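PDB 4HKG: phosphopantetheine attachment site family protein from Acinetobacter baumannii, which probably carries peptide-synthesis intermediates on a phosphopantetheine arm, as a free-standing peptidyl carrier protein of an uncharacterised secondary metabolic pathway. Local coordinates for residues A[13-18]-A[29-34]. Sequence-based numbering, arbitrary orientation.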
loop_
_atom_site.group_PDB
_atom_site.type_symbol
_atom_site.label_atom_id
_atom_site.label_comp_id
_atom_site.label_asym_id
_atom_site.label_seq_id
_atom_site.Cartn_x
_atom_site.Cartn_y
_atom_site.Cartn_z
ATOM N N ILE A 13 -2.678 -7.432 0.443
ATOM C CA ILE A 13 -3.772 -6.499 0.167
ATOM C C ILE A 13 -3.261 -5.240 -0.538
ATOM O O ILE A 13 -3.814 -4.823 -1.567
ATOM C CB ILE A 13 -4.566 -6.170 1.463
ATOM C CG1 ILE A 13 -5.371 -7.403 1.883
ATOM C CG2 ILE A 13 -5.432 -4.910 1.287
ATOM C CD1 ILE A 13 -6.239 -7.209 3.099
ATOM N N ILE A 14 -2.194 -4.649 -0.009
ATOM C CA ILE A 14 -1.643 -3.435 -0.593
ATOM C C ILE A 14 -1.140 -3.699 -2.009
ATOM O O ILE A 14 -1.386 -2.904 -2.913
ATOM C CB ILE A 14 -0.537 -2.844 0.298
ATOM C CG1 ILE A 14 -1.120 -2.359 1.626
ATOM C CG2 ILE A 14 0.142 -1.675 -0.399
ATOM C CD1 ILE A 14 -0.072 -2.129 2.704
ATOM N N ARG A 15 -0.461 -4.817 -2.213
ATOM C CA ARG A 15 0.020 -5.167 -3.546
ATOM C C ARG A 15 -1.129 -5.284 -4.542
ATOM O O ARG A 15 -1.017 -4.846 -5.692
ATOM C CB ARG A 15 0.825 -6.466 -3.477
ATOM C CG ARG A 15 1.570 -6.854 -4.741
ATOM C CD ARG A 15 2.320 -8.168 -4.488
ATOM N NE ARG A 15 3.375 -8.444 -5.456
ATOM C CZ ARG A 15 4.255 -9.428 -5.327
ATOM N NH1 ARG A 15 4.208 -10.216 -4.259
ATOM N NH2 ARG A 15 5.186 -9.619 -6.247
ATOM N N THR A 16 -2.236 -5.862 -4.095
ATOM C CA THR A 16 -3.418 -5.982 -4.930
ATOM C C THR A 16 -3.977 -4.610 -5.290
ATOM O O THR A 16 -4.304 -4.341 -6.452
ATOM C CB THR A 16 -4.502 -6.828 -4.223
ATOM O OG1 THR A 16 -3.986 -8.140 -3.960
ATOM C CG2 THR A 16 -5.754 -6.932 -5.085
ATOM N N LEU A 17 -4.086 -3.734 -4.298
ATOM C CA LEU A 17 -4.575 -2.382 -4.543
ATOM C C LEU A 17 -3.675 -1.625 -5.518
ATOM O O LEU A 17 -4.163 -0.976 -6.458
ATOM C CB LEU A 17 -4.677 -1.582 -3.242
ATOM C CG LEU A 17 -5.699 -2.053 -2.212
ATOM C CD1 LEU A 17 -5.536 -1.247 -0.936
ATOM C CD2 LEU A 17 -7.106 -1.913 -2.752
ATOM N N VAL A 18 -2.369 -1.688 -5.293
ATOM C CA VAL A 18 -1.420 -0.981 -6.137
ATOM C C VAL A 18 -1.467 -1.512 -7.569
ATOM O O VAL A 18 -1.533 -0.734 -8.526
ATOM C CB VAL A 18 0.002 -1.058 -5.534
ATOM C CG1 VAL A 18 1.046 -0.591 -6.530
ATOM C CG2 VAL A 18 0.071 -0.254 -4.234
ATOM N N ILE A 29 4.983 -6.619 -9.569
ATOM C CA ILE A 29 5.350 -5.541 -8.664
ATOM C C ILE A 29 6.217 -6.059 -7.523
ATOM O O ILE A 29 5.842 -7.006 -6.839
ATOM C CB ILE A 29 4.101 -4.878 -8.064
ATOM C CG1 ILE A 29 3.207 -4.339 -9.180
ATOM C CG2 ILE A 29 4.505 -3.767 -7.107
ATOM C CD1 ILE A 29 3.852 -3.241 -9.993
ATOM N N ASP A 30 7.372 -5.436 -7.322
ATOM C CA ASP A 30 8.291 -5.795 -6.242
ATOM C C ASP A 30 7.851 -5.073 -4.969
ATOM O O ASP A 30 7.843 -3.838 -4.928
ATOM C CB ASP A 30 9.710 -5.371 -6.634
ATOM C CG ASP A 30 10.766 -5.751 -5.599
ATOM O OD1 ASP A 30 10.424 -6.044 -4.431
ATOM O OD2 ASP A 30 11.966 -5.737 -5.955
ATOM N N PRO A 31 7.472 -5.829 -3.927
ATOM C CA PRO A 31 6.954 -5.178 -2.715
ATOM C C PRO A 31 8.009 -4.408 -1.913
ATOM O O PRO A 31 7.654 -3.731 -0.948
ATOM C CB PRO A 31 6.377 -6.344 -1.907
ATOM C CG PRO A 31 7.188 -7.527 -2.349
ATOM C CD PRO A 31 7.502 -7.299 -3.807
ATOM N N ASP A 32 9.275 -4.505 -2.305
ATOM C CA ASP A 32 10.339 -3.751 -1.655
ATOM C C ASP A 32 10.878 -2.613 -2.506
ATOM O O ASP A 32 11.826 -1.941 -2.106
ATOM C CB ASP A 32 11.456 -4.700 -1.233
ATOM C CG ASP A 32 11.009 -5.634 -0.144
ATOM O OD1 ASP A 32 10.502 -5.130 0.880
ATOM O OD2 ASP A 32 11.124 -6.868 -0.319
ATOM N N GLN A 33 10.267 -2.388 -3.667
ATOM C CA GLN A 33 10.697 -1.308 -4.554
ATOM C C GLN A 33 9.903 -0.041 -4.233
ATOM O O GLN A 33 8.702 -0.110 -3.965
ATOM C CB GLN A 33 10.505 -1.718 -6.022
ATOM C CG GLN A 33 11.084 -0.735 -7.029
ATOM C CD GLN A 33 10.826 -1.110 -8.489
ATOM O OE1 GLN A 33 9.948 -1.916 -8.794
ATOM N NE2 GLN A 33 11.595 -0.516 -9.392
ATOM N N LYS A 34 10.547 1.118 -4.260
ATOM C CA LYS A 34 9.822 2.367 -4.020
ATOM C C LYS A 34 8.679 2.543 -5.007
ATOM O O LYS A 34 8.861 2.332 -6.214
ATOM C CB LYS A 34 10.753 3.566 -4.133
ATOM C CG LYS A 34 11.703 3.719 -2.966
ATOM C CD LYS A 34 12.579 4.953 -3.130
#
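R15 reaches from helix 7-22 to the loop that follows it, where its guanidinium group meets the backbone carbonyl of I29. With CG anti to the backbone N (chi1 -171°) and the chain extended from there to NE, the side chain carries its guanidinium to the loop, whose nearest CA, that of P31, is 7.0 Å from the CA of R15. NH2 of R15 gives a weak, strongly bent hydrogen bond (120° at the hydrogen) to O of I29, 2.8 Å away. This oxygen meets the group obliquely, and NE of R15 lies 3.2 Å from the same I29 O. NE also makes a weak hydrogen bond to O of P26, so the group leans on two loop carbonyls, weakly at both. CD of P31 rests over one guanidinium face, toward its rim, 4.1 Å from NH2 of R15.

The tighter side lies inward, where CB of I29 is 4.5 Å from NE of R15 and V18 turns toward the loop; I29 and V18 both touch Y38, and I29 also packs on I71 of helix 71-82. On the solvent side, exposed D30 points away from the helix and starts a type I beta turn ending at Q33. An Asx turn overlaps it, N of D32 donating to OD1 of D30 from above the carboxylate plane. The arrangement joins the long loop between helices 7-22 and 42-56 to the first of them, within the four-helix fold characteristic of carrier proteins.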